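Local coordinates for putative lipoprotein YerB (Bacillus subtilis, PDB 2PSB) that is of unknown function but is a putative membrane-anchored lipoprotein that interacts with PcrA, an interaction not essential for viability, at residues 55-58 with 64-67; 197-202 with 208-213; 215-220 with 224-229; 257-260 with 265-268. All coordinates share one frame; numbering follows the deposited sequence.

Interaction 1: 55-58 with 64-67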
loop_
_atom_site.group_PDB
_atom_site.type_symbol
_atom_site.label_atom_id
_atom_site.label_comp_id
_atom_site.label_asym_id
_atom_site.label_seq_id
_atom_site.Cartn_x
_atom_site.Cartn_y
_atom_site.Cartn_z
ATOM N N VAL A 55 -0.300 2.677 -2.407
ATOM C CA VAL A 55 -0.948 1.846 -1.417
ATOM C C VAL A 55 -0.995 0.437 -1.993
ATOM O O VAL A 55 -1.411 0.244 -3.139
ATOM C CB VAL A 55 -2.377 2.327 -1.110
ATOM C CG1 VAL A 55 -3.075 1.292 -0.207
ATOM C CG2 VAL A 55 -2.332 3.705 -0.410
ATOM N N ILE A 56 -0.554 -0.542 -1.208
ATOM C CA ILE A 56 -0.554 -1.926 -1.661
ATOM C C ILE A 56 -1.446 -2.793 -0.784
ATOM O O ILE A 56 -1.307 -2.825 0.432
ATOM C CB ILE A 56 0.879 -2.507 -1.698
ATOM C CG1 ILE A 56 1.766 -1.611 -2.572
ATOM C CG2 ILE A 56 0.867 -3.928 -2.296
ATOM C CD1 ILE A 56 2.874 -0.912 -1.840
ATOM N N GLU A 57 -2.384 -3.482 -1.421
ATOM C CA GLU A 57 -3.309 -4.352 -0.719
ATOM C C GLU A 57 -2.955 -5.798 -1.019
ATOM O O GLU A 57 -2.655 -6.147 -2.159
ATOM C CB GLU A 57 -4.751 -4.042 -1.158
ATOM C CG GLU A 57 -5.831 -4.939 -0.551
ATOM C CD GLU A 57 -7.240 -4.526 -0.973
ATOM O OE1 GLU A 57 -8.200 -4.964 -0.307
ATOM O OE2 GLU A 57 -7.391 -3.771 -1.968
ATOM N N ALA A 58 -2.983 -6.631 0.011
ATOM C CA ALA A 58 -2.672 -8.047 -0.152
ATOM C C ALA A 58 -3.298 -8.826 0.989
ATOM O O ALA A 58 -3.621 -8.256 2.042
ATOM C CB ALA A 58 -1.143 -8.278 -0.180
ATOM N N ILE A 64 -8.919 -11.762 4.926
ATOM C CA ILE A 64 -8.889 -10.317 5.099
ATOM C C ILE A 64 -7.595 -9.767 4.506
ATOM O O ILE A 64 -6.523 -10.363 4.665
ATOM C CB ILE A 64 -8.979 -9.931 6.595
ATOM C CG1 ILE A 64 -10.364 -10.300 7.145
ATOM C CG2 ILE A 64 -8.712 -8.428 6.785
ATOM C CD1 ILE A 64 -11.504 -9.405 6.658
ATOM N N THR A 65 -7.706 -8.638 3.811
ATOM C CA THR A 65 -6.547 -8.005 3.201
ATOM C C THR A 65 -6.023 -6.895 4.095
ATOM O O THR A 65 -6.707 -6.432 5.006
ATOM C CB THR A 65 -6.874 -7.382 1.843
ATOM O OG1 THR A 65 -7.917 -6.426 2.009
ATOM C CG2 THR A 65 -7.299 -8.436 0.850
ATOM N N ARG A 66 -4.805 -6.462 3.809
ATOM C CA ARG A 66 -4.167 -5.417 4.590
ATOM C C ARG A 66 -3.385 -4.527 3.643
ATOM O O ARG A 66 -2.925 -4.980 2.597
ATOM C CB ARG A 66 -3.240 -6.050 5.635
ATOM C CG ARG A 66 -2.540 -5.060 6.537
ATOM C CD ARG A 66 -2.622 -5.527 7.974
ATOM N NE ARG A 66 -2.102 -6.877 8.118
ATOM C CZ ARG A 66 -2.505 -7.739 9.049
ATOM N NH1 ARG A 66 -1.966 -8.951 9.106
ATOM N NH2 ARG A 66 -3.457 -7.405 9.905
ATOM N N PHE A 67 -3.218 -3.271 4.033
ATOM C CA PHE A 67 -2.521 -2.279 3.220
ATOM C C PHE A 67 -1.121 -1.913 3.701
ATOM O O PHE A 67 -0.785 -2.043 4.886
ATOM C CB PHE A 67 -3.299 -0.958 3.212
ATOM C CG PHE A 67 -4.740 -1.073 2.791
ATOM C CD1 PHE A 67 -5.665 -0.125 3.225
ATOM C CD2 PHE A 67 -5.172 -2.104 1.972
ATOM C CE1 PHE A 67 -7.007 -0.203 2.853
ATOM C CE2 PHE A 67 -6.509 -2.198 1.594
ATOM C CZ PHE A 67 -7.431 -1.244 2.036
#
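Two polar side chains meet where Thr-65 OG1 donates a hydrogen bond of 2.8 Å to Glu-57 OE1, which accepts it on the lone pair that faces away from OE2. Glu-57 reaches it because its chain is extended, with CG anti to the backbone N (chi1 177°). Threonine suits the spot: its short hydroxyl, also bonded to Asn-39, satisfies a buried acid, whose OE2 forms a salt bridge with Arg-210.

The apolar contacts centre on Phe-67. Its ring lies beside the Glu-57 chain, pointing the same way; Glu-57 CG meets CE2 of Phe-67 at the ring edge, 3.5 Å away, and the carboxylate stands almost square to the ring at 88°. Val-55 CG1 lies 4.1 Å from Phe-67 CB, while Trp-294 packs edge-to-face on the same phenyl group.

These residues belong to a buried antiparallel beta hairpin, strands 54-59 and 65-71, in which Glu-57 and Phe-67 form a non-hydrogen-bonded pair and Ala-58 and Arg-66 a hydrogen-bonded one.

Backbone bonds run from Ala-58 N to Arg-66 O (3.1 Å) and from Arg-66 N to Ala-58 O (2.8 Å). CA-H...O contacts supplement them, among them Phe-67 CA to Ile-56 O at 3.1 Å.

Interaction 2: 197-202 with 208-213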
loop_
_atom_site.group_PDB
_atom_site.type_symbol
_atom_site.label_atom_id
_atom_site.label_comp_id
_atom_site.label_asym_id
_atom_site.label_seq_id
_atom_site.Cartn_x
_atom_site.Cartn_y
_atom_site.Cartn_z
ATOM N N VAL A 197 -13.644 -5.558 -3.848
ATOM C CA VAL A 197 -13.049 -4.247 -4.080
ATOM C C VAL A 197 -13.389 -3.819 -5.510
ATOM O O VAL A 197 -13.316 -4.622 -6.435
ATOM C CB VAL A 197 -11.501 -4.297 -3.904
ATOM C CG1 VAL A 197 -10.897 -2.935 -4.196
ATOM C CG2 VAL A 197 -11.155 -4.716 -2.480
ATOM N N GLU A 198 -13.759 -2.557 -5.691
ATOM C CA GLU A 198 -14.117 -2.074 -7.018
ATOM C C GLU A 198 -13.460 -0.730 -7.281
ATOM O O GLU A 198 -13.325 0.095 -6.378
ATOM C CB GLU A 198 -15.644 -1.923 -7.137
ATOM C CG GLU A 198 -16.439 -2.927 -6.306
ATOM C CD GLU A 198 -17.947 -2.754 -6.445
ATOM O OE1 GLU A 198 -18.697 -3.194 -5.542
ATOM O OE2 GLU A 198 -18.387 -2.184 -7.464
ATOM N N TYR A 199 -13.038 -0.519 -8.521
ATOM C CA TYR A 199 -12.417 0.740 -8.900
ATOM C C TYR A 199 -13.213 1.290 -10.075
ATOM O O TYR A 199 -13.366 0.634 -11.108
ATOM C CB TYR A 199 -10.937 0.541 -9.277
ATOM C CG TYR A 199 -10.066 0.057 -8.122
ATOM C CD1 TYR A 199 -9.844 -1.303 -7.909
ATOM C CD2 TYR A 199 -9.500 0.962 -7.221
ATOM C CE1 TYR A 199 -9.078 -1.750 -6.829
ATOM C CE2 TYR A 199 -8.734 0.518 -6.132
ATOM C CZ TYR A 199 -8.533 -0.832 -5.949
ATOM O OH TYR A 199 -7.801 -1.278 -4.878
ATOM N N ASN A 200 -13.732 2.498 -9.906
ATOM C CA ASN A 200 -14.537 3.117 -10.940
ATOM C C ASN A 200 -13.880 4.384 -11.447
ATOM O O ASN A 200 -13.610 5.304 -10.682
ATOM C CB ASN A 200 -15.927 3.406 -10.379
ATOM C CG ASN A 200 -16.529 2.194 -9.685
ATOM O OD1 ASN A 200 -16.926 2.264 -8.519
ATOM N ND2 ASN A 200 -16.594 1.070 -10.397
ATOM N N TYR A 201 -13.620 4.414 -12.749
ATOM C CA TYR A 201 -12.991 5.559 -13.377
ATOM C C TYR A 201 -13.980 6.713 -13.546
ATOM O O TYR A 201 -15.150 6.510 -13.876
ATOM C CB TYR A 201 -12.422 5.164 -14.739
ATOM C CG TYR A 201 -11.522 6.214 -15.351
ATOM C CD1 TYR A 201 -10.364 6.628 -14.693
ATOM C CD2 TYR A 201 -11.821 6.796 -16.594
ATOM C CE1 TYR A 201 -9.523 7.594 -15.247
ATOM C CE2 TYR A 201 -10.978 7.766 -17.156
ATOM C CZ TYR A 201 -9.833 8.158 -16.475
ATOM O OH TYR A 201 -8.998 9.123 -16.998
ATOM N N ASP A 202 -13.496 7.925 -13.312
ATOM C CA ASP A 202 -14.320 9.112 -13.443
ATOM C C ASP A 202 -13.796 9.934 -14.617
ATOM O O ASP A 202 -12.870 10.742 -14.460
ATOM C CB ASP A 202 -14.257 9.939 -12.160
ATOM C CG ASP A 202 -15.291 11.042 -12.133
ATOM O OD1 ASP A 202 -16.288 10.894 -11.402
ATOM O OD2 ASP A 202 -15.118 12.051 -12.849
ATOM N N TYR A 208 -9.700 7.441 -10.607
ATOM C CA TYR A 208 -10.480 6.309 -10.139
ATOM C C TYR A 208 -10.956 6.478 -8.710
ATOM O O TYR A 208 -10.333 7.166 -7.898
ATOM C CB TYR A 208 -9.667 5.021 -10.205
ATOM C CG TYR A 208 -9.295 4.579 -11.593
ATOM C CD1 TYR A 208 -8.268 5.203 -12.295
ATOM C CD2 TYR A 208 -9.951 3.510 -12.193
ATOM C CE1 TYR A 208 -7.898 4.765 -13.565
ATOM C CE2 TYR A 208 -9.593 3.065 -13.461
ATOM C CZ TYR A 208 -8.565 3.693 -14.140
ATOM O OH TYR A 208 -8.207 3.235 -15.385
ATOM N N THR A 209 -12.085 5.893 -8.437
ATOM C CA THR A 209 -12.685 5.827 -7.110
ATOM C C THR A 209 -12.667 4.401 -6.567
ATOM O O THR A 209 -12.638 3.467 -7.441
ATOM C CB THR A 209 -14.128 6.363 -7.143
ATOM O OG1 THR A 209 -14.153 7.636 -7.797
ATOM C CG2 THR A 209 -14.612 6.682 -5.737
ATOM N N ARG A 210 -12.591 4.231 -5.317
ATOM C CA ARG A 210 -12.539 2.899 -4.744
ATOM C C ARG A 210 -13.661 2.672 -3.747
ATOM O O ARG A 210 -14.178 3.614 -3.144
ATOM C CB ARG A 210 -11.183 2.683 -4.056
ATOM C CG ARG A 210 -10.962 1.283 -3.509
ATOM C CD ARG A 210 -9.580 1.174 -2.874
ATOM N NE ARG A 210 -9.276 -0.179 -2.415
ATOM C CZ ARG A 210 -9.788 -0.755 -1.337
ATOM N NH1 ARG A 210 -10.651 -0.104 -0.563
ATOM N NH2 ARG A 210 -9.426 -1.993 -1.030
ATOM N N SER A 211 -14.038 1.412 -3.593
ATOM C CA SER A 211 -15.062 1.027 -2.641
ATOM C C SER A 211 -14.732 -0.408 -2.263
ATOM O O SER A 211 -14.144 -1.151 -3.051
ATOM C CB SER A 211 -16.464 1.088 -3.257
ATOM O OG SER A 211 -16.656 0.005 -4.146
ATOM N N SER A 212 -15.108 -0.784 -1.053
ATOM C CA SER A 212 -14.864 -2.124 -0.566
ATOM C C SER A 212 -16.178 -2.589 0.032
ATOM O O SER A 212 -16.870 -1.819 0.694
ATOM C CB SER A 212 -13.761 -2.100 0.501
ATOM O OG SER A 212 -14.020 -1.064 1.441
ATOM N N ASP A 213 -16.531 -3.839 -0.236
ATOM C CA ASP A 213 -17.765 -4.419 0.273
ATOM C C ASP A 213 -19.010 -3.539 0.119
ATOM O O ASP A 213 -19.933 -3.630 0.924
ATOM C CB ASP A 213 -17.582 -4.805 1.743
ATOM C CG ASP A 213 -16.505 -5.862 1.941
ATOM O OD1 ASP A 213 -16.476 -6.828 1.148
ATOM O OD2 ASP A 213 -15.696 -5.733 2.891
#
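The antiparallel beta hairpin of strands 196-202 and 207-212, in the middle of a six-stranded antiparallel sheet, brings Val-197, Tyr-199 and Tyr-201 opposite Ser-212, Arg-210 and Tyr-208 in non-hydrogen-bonded pairs. Between these, Glu-198 with Ser-211 and Asn-200 with Thr-209 are hydrogen-bonded pairs, the latter joined by Asn-200 N to Thr-209 O at 2.9 Å and Thr-209 N to Asn-200 O at 2.8 Å. Their side chains occupy the partly exposed face, where small or polar residues suit contact with water.

The other face carries the aromatic residues and the arginine. Arg-210 is extended from CG to NE and runs alongside Tyr-199, its CD lying 3.4 Å from Tyr-199 CE2. At the end of that run Tyr-199 OH, which is bonded to Asn-296, lies at the guanidinium edge, with the ring and guanidinium planes 71° apart. The long arginine thus offers methylene groups to the ring and nitrogens to polar groups beyond, NH1 bonding to Thr-217. Val-197 CG1 sits over one face of the guanidinium.

Toward the turn, the rings of Tyr-201 and Tyr-208 meet obliquely, their planes 53° apart. CB of Tyr-201 makes a CH-pi contact 4.1 Å from the Tyr-208 ring centroid, and CD1 of Tyr-201 lies over the same ring, 3.3 Å from Tyr-208 CE1.

Interaction 3: 215-220 with 224-229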
loop_
_atom_site.group_PDB
_atom_site.type_symbol
_atom_site.label_atom_id
_atom_site.label_comp_id
_atom_site.label_asym_id
_atom_site.label_seq_id
_atom_site.Cartn_x
_atom_site.Cartn_y
_atom_site.Cartn_z
ATOM N N VAL A 215 -19.078 -0.034 0.066
ATOM C CA VAL A 215 -18.966 1.324 0.593
ATOM C C VAL A 215 -17.786 2.002 -0.085
ATOM O O VAL A 215 -16.745 1.379 -0.274
ATOM C CB VAL A 215 -18.733 1.306 2.125
ATOM C CG1 VAL A 215 -18.850 2.712 2.698
ATOM C CG2 VAL A 215 -19.731 0.368 2.789
ATOM N N ILE A 216 -17.935 3.270 -0.461
ATOM C CA ILE A 216 -16.828 3.963 -1.118
ATOM C C ILE A 216 -15.682 4.219 -0.132
ATOM O O ILE A 216 -15.901 4.642 1.005
ATOM C CB ILE A 216 -17.280 5.303 -1.749
ATOM C CG1 ILE A 216 -16.187 5.810 -2.697
ATOM C CG2 ILE A 216 -17.580 6.329 -0.659
ATOM C CD1 ILE A 216 -16.573 7.033 -3.507
ATOM N N THR A 217 -14.459 3.940 -0.576
ATOM C CA THR A 217 -13.275 4.119 0.254
ATOM C C THR A 217 -12.968 5.589 0.481
ATOM O O THR A 217 -12.593 6.316 -0.439
ATOM C CB THR A 217 -12.043 3.454 -0.376
ATOM O OG1 THR A 217 -12.313 2.061 -0.578
ATOM C CG2 THR A 217 -10.819 3.606 0.544
ATOM N N THR A 218 -13.106 6.007 1.732
ATOM C CA THR A 218 -12.862 7.380 2.129
ATOM C C THR A 218 -11.749 7.464 3.183
ATOM O O THR A 218 -11.310 6.447 3.727
ATOM C CB THR A 218 -14.144 7.981 2.722
ATOM O OG1 THR A 218 -13.985 9.389 2.876
ATOM C CG2 THR A 218 -14.435 7.374 4.064
ATOM N N ASP A 219 -11.300 8.685 3.457
ATOM C CA ASP A 219 -10.262 8.925 4.454
ATOM C C ASP A 219 -10.953 9.600 5.636
ATOM O O ASP A 219 -11.377 10.756 5.538
ATOM C CB ASP A 219 -9.177 9.851 3.887
ATOM C CG ASP A 219 -7.977 10.014 4.825
ATOM O OD1 ASP A 219 -8.116 9.789 6.048
ATOM O OD2 ASP A 219 -6.893 10.384 4.330
ATOM N N ARG A 220 -11.077 8.880 6.748
ATOM C CA ARG A 220 -11.728 9.446 7.917
ATOM C C ARG A 220 -11.262 10.874 8.191
ATOM O O ARG A 220 -12.042 11.708 8.637
ATOM C CB ARG A 220 -11.466 8.600 9.169
ATOM C CG ARG A 220 -12.095 9.201 10.433
ATOM C CD ARG A 220 -11.626 8.500 11.709
ATOM N NE ARG A 220 -11.917 7.068 11.712
ATOM C CZ ARG A 220 -13.118 6.541 11.925
ATOM N NH1 ARG A 220 -14.162 7.331 12.162
ATOM N NH2 ARG A 220 -13.274 5.217 11.899
ATOM N N LYS A 224 -13.510 12.633 2.742
ATOM C CA LYS A 224 -13.577 12.637 1.283
ATOM C C LYS A 224 -13.055 11.337 0.676
ATOM O O LYS A 224 -12.152 10.710 1.218
ATOM C CB LYS A 224 -12.775 13.810 0.720
ATOM C CG LYS A 224 -13.220 15.183 1.201
ATOM C CD LYS A 224 -12.294 16.251 0.630
ATOM C CE LYS A 224 -12.685 17.660 1.057
ATOM N NZ LYS A 224 -11.823 18.681 0.386
ATOM N N PRO A 225 -13.624 10.917 -0.464
ATOM C CA PRO A 225 -13.174 9.677 -1.105
ATOM C C PRO A 225 -11.722 9.779 -1.560
ATOM O O PRO A 225 -11.251 10.855 -1.921
ATOM C CB PRO A 225 -14.140 9.521 -2.282
ATOM C CG PRO A 225 -15.384 10.197 -1.800
ATOM C CD PRO A 225 -14.826 11.443 -1.132
ATOM N N VAL A 226 -11.005 8.663 -1.530
ATOM C CA VAL A 226 -9.615 8.679 -1.974
ATOM C C VAL A 226 -9.631 8.566 -3.496
ATOM O O VAL A 226 -10.584 8.042 -4.080
ATOM C CB VAL A 226 -8.800 7.495 -1.361
ATOM C CG1 VAL A 226 -7.327 7.591 -1.787
ATOM C CG2 VAL A 226 -8.896 7.526 0.163
ATOM N N ALA A 227 -8.593 9.081 -4.144
ATOM C CA ALA A 227 -8.519 9.018 -5.595
ATOM C C ALA A 227 -7.111 8.666 -6.052
ATOM O O ALA A 227 -6.127 9.172 -5.520
ATOM C CB ALA A 227 -8.961 10.355 -6.207
HETATM N N MSE A 228 -7.020 7.775 -7.027
HETATM C CA MSE A 228 -5.726 7.377 -7.549
HETATM C C MSE A 228 -5.780 7.399 -9.079
HETATM O O MSE A 228 -6.866 7.461 -9.668
HETATM C CB MSE A 228 -5.322 5.999 -7.006
HETATM C CG MSE A 228 -6.156 4.806 -7.456
HETATM SE SE MSE A 228 -7.789 4.370 -6.474
HETATM C CE MSE A 228 -7.463 5.211 -4.759
ATOM N N GLN A 229 -4.616 7.389 -9.717
ATOM C CA GLN A 229 -4.555 7.444 -11.169
ATOM C C GLN A 229 -4.060 6.172 -11.839
ATOM O O GLN A 229 -3.967 6.121 -13.057
ATOM C CB GLN A 229 -3.692 8.632 -11.606
ATOM C CG GLN A 229 -4.385 9.988 -11.486
ATOM C CD GLN A 229 -4.528 10.472 -10.050
ATOM O OE1 GLN A 229 -5.334 11.365 -9.764
ATOM N NE2 GLN A 229 -3.754 9.893 -9.142
HETATM O O HOH W 1 -12.727 6.564 -3.396
#
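Thr-218 and Pro-225 form a non-hydrogen-bonded antiparallel pair, CA to CA 4.0 Å, in a short, weakly bonded hairpin at the edge of a six-stranded sheet, where strand 215-219, broken by a bulge or short loop, meets 224-225. Flanking this pair, Val-226 N donates to Thr-217 O at 3.0 Å with an N-H...O angle of 168°, and Asp-219 N reaches Lys-224 O at 3.1 Å.

The side chain of Thr-218 adds a weak hydrogen bond from OG1 to Lys-224 O, 2.8 Å long; its hydroxyl comes over because it stands anti to the backbone N (chi1 -169°). On the exposed side Ile-216 CD1 packs against the proline ring, 3.7 Å from Pro-225 CB. Proline fits an edge position where its missing N-H is not needed for the pairing. Val-226 CG2 turns instead to the buried side, 4.4 Å from Thr-217 CG2. Between the two segments a water lies 3.0 Å from Thr-217 O and 2.7 Å from Val-226 O.

The buried carboxylate of Asp-219 ties the hairpin to Ser-50 OG and Gly-48 N. Across the segments themselves, one straight backbone bond, Val-226 N to Thr-217 O, stands beside the weak one from Thr-218 OG1, which implies a lightly bonded sheet edge.

Interaction 4: 257-260 with 265-268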
loop_
_atom_site.group_PDB
_atom_site.type_symbol
_atom_site.label_atom_id
_atom_site.label_comp_id
_atom_site.label_asym_id
_atom_site.label_seq_id
_atom_site.Cartn_x
_atom_site.Cartn_y
_atom_site.Cartn_z
ATOM N N GLY A 257 -0.124 -9.603 -14.812
ATOM C CA GLY A 257 -0.937 -8.610 -14.145
ATOM C C GLY A 257 -1.710 -7.730 -15.098
ATOM O O GLY A 257 -1.584 -7.856 -16.310
ATOM N N LEU A 258 -2.511 -6.836 -14.529
ATOM C CA LEU A 258 -3.344 -5.903 -15.272
ATOM C C LEU A 258 -3.060 -4.482 -14.823
ATOM O O LEU A 258 -2.882 -4.220 -13.640
ATOM C CB LEU A 258 -4.822 -6.213 -15.025
ATOM C CG LEU A 258 -5.501 -7.373 -15.758
ATOM C CD1 LEU A 258 -4.497 -8.396 -16.280
ATOM C CD2 LEU A 258 -6.474 -8.000 -14.807
ATOM N N LEU A 259 -3.049 -3.559 -15.769
ATOM C CA LEU A 259 -2.790 -2.165 -15.458
ATOM C C LEU A 259 -3.917 -1.291 -15.991
ATOM O O LEU A 259 -4.187 -1.282 -17.192
ATOM C CB LEU A 259 -1.455 -1.746 -16.074
ATOM C CG LEU A 259 -0.974 -0.326 -15.771
ATOM C CD1 LEU A 259 -0.770 -0.128 -14.242
ATOM C CD2 LEU A 259 0.327 -0.092 -16.519
ATOM N N PHE A 260 -4.575 -0.567 -15.086
ATOM C CA PHE A 260 -5.680 0.317 -15.441
ATOM C C PHE A 260 -5.334 1.772 -15.196
ATOM O O PHE A 260 -5.070 2.180 -14.058
ATOM C CB PHE A 260 -6.934 0.005 -14.626
ATOM C CG PHE A 260 -7.413 -1.405 -14.750
ATOM C CD1 PHE A 260 -6.749 -2.437 -14.103
ATOM C CD2 PHE A 260 -8.543 -1.702 -15.519
ATOM C CE1 PHE A 260 -7.199 -3.751 -14.212
ATOM C CE2 PHE A 260 -8.999 -3.011 -15.634
ATOM C CZ PHE A 260 -8.326 -4.037 -14.981
ATOM N N VAL A 265 -7.238 -0.330 -20.002
ATOM C CA VAL A 265 -6.839 -1.571 -19.361
ATOM C C VAL A 265 -5.686 -2.087 -20.214
ATOM O O VAL A 265 -5.672 -1.897 -21.431
ATOM C CB VAL A 265 -7.989 -2.608 -19.346
ATOM C CG1 VAL A 265 -8.505 -2.838 -20.743
ATOM C CG2 VAL A 265 -7.502 -3.919 -18.747
ATOM N N ILE A 266 -4.706 -2.715 -19.572
ATOM C CA ILE A 266 -3.545 -3.233 -20.281
ATOM C C ILE A 266 -3.159 -4.560 -19.675
ATOM O O ILE A 266 -2.953 -4.654 -18.465
ATOM C CB ILE A 266 -2.331 -2.292 -20.147
ATOM C CG1 ILE A 266 -2.680 -0.902 -20.670
ATOM C CG2 ILE A 266 -1.143 -2.865 -20.901
ATOM C CD1 ILE A 266 -1.595 0.129 -20.429
ATOM N N GLU A 267 -3.076 -5.591 -20.505
ATOM C CA GLU A 267 -2.675 -6.895 -20.003
ATOM C C GLU A 267 -1.167 -6.827 -19.875
ATOM O O GLU A 267 -0.486 -6.339 -20.772
ATOM C CB GLU A 267 -3.075 -8.007 -20.970
ATOM C CG GLU A 267 -4.324 -8.762 -20.556
ATOM C CD GLU A 267 -4.515 -10.044 -21.352
ATOM O OE1 GLU A 267 -4.970 -9.967 -22.518
ATOM O OE2 GLU A 267 -4.190 -11.126 -20.811
ATOM N N THR A 268 -0.630 -7.305 -18.765
ATOM C CA THR A 268 0.810 -7.220 -18.607
ATOM C C THR A 268 1.406 -8.300 -17.734
ATOM O O THR A 268 0.710 -9.181 -17.234
ATOM C CB THR A 268 1.207 -5.849 -18.015
ATOM O OG1 THR A 268 2.631 -5.702 -18.069
ATOM C CG2 THR A 268 0.761 -5.740 -16.570
#
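Leu-259 and Ile-266 face each other in a hydrogen-bonded antiparallel pair, their CB atoms 4.2 Å apart, within the beta hairpin of strands 255-261 and 264-273. Leu-259 N donates to Ile-266 O at 2.9 Å; the return bond, from Ile-266 N to Leu-259 O, is strongly bent and weak. Leu-259, with CG anti to its own N (chi1 -176°), continues into a buried apolar cluster with Phe-232, Leu-286 and Phe-288, a place where a branched aliphatic chain fills space without needing a polar partner.

A tight, somewhat strained part is at Gly-257 and Thr-268. Gly-257 N is 2.6 Å from Thr-268 O, with the donor well above the carbonyl plane, and Thr-268 N binds Gly-257 O at 2.7 Å. The two acceptors Gly-257 O and Thr-268 O are left only 2.8 Å apart. CG2 of Thr-268 lies over the glycine backbone, 3.2 Å from Gly-257 O, while the threonine hydroxyl turns to a weak bond with Val-280 O.

On the opposite face Phe-260 and Val-265 lie side by side, pointing the same way, with Val-265 CG2 3.6 Å from Phe-260 CE2. Phe-260 is buried against Ile-231, Ile-233 and Ile-306, whereas Val-265 is partly exposed. The looser, solvent side is at Glu-267: exposed, with a charged end suited to water, it meets its neighbour through methylene carbon alone, CG lying 4.3 Å from Leu-258 CD1. Polar bonding across the strands is therefore carried by the backbone, while the side chains contribute apolar contact.

In the fold
The four contacts are hairpins that follow one another in series along the chain, interaction 1 in the N-terminal DUF3048 region and the others in the C-terminal one. Interactions 2 and 3, centres 8 Å apart, share the six-stranded antiparallel sheet, where strands 207-212 and 215-219 are neighbours. Interaction 1 lies nearest the chain's centre; it meets interaction 2, about 15 Å away between centres, through the Glu-57 to Arg-210 salt bridge, which ties the two regions together. Interactions 2 and 4, centres 16 Å apart, touch where Tyr-208 OH packs on Phe-260. Interactions 3 and 4, centres 22 Å apart, do not touch. Interaction 2 thus connects the other three hairpins.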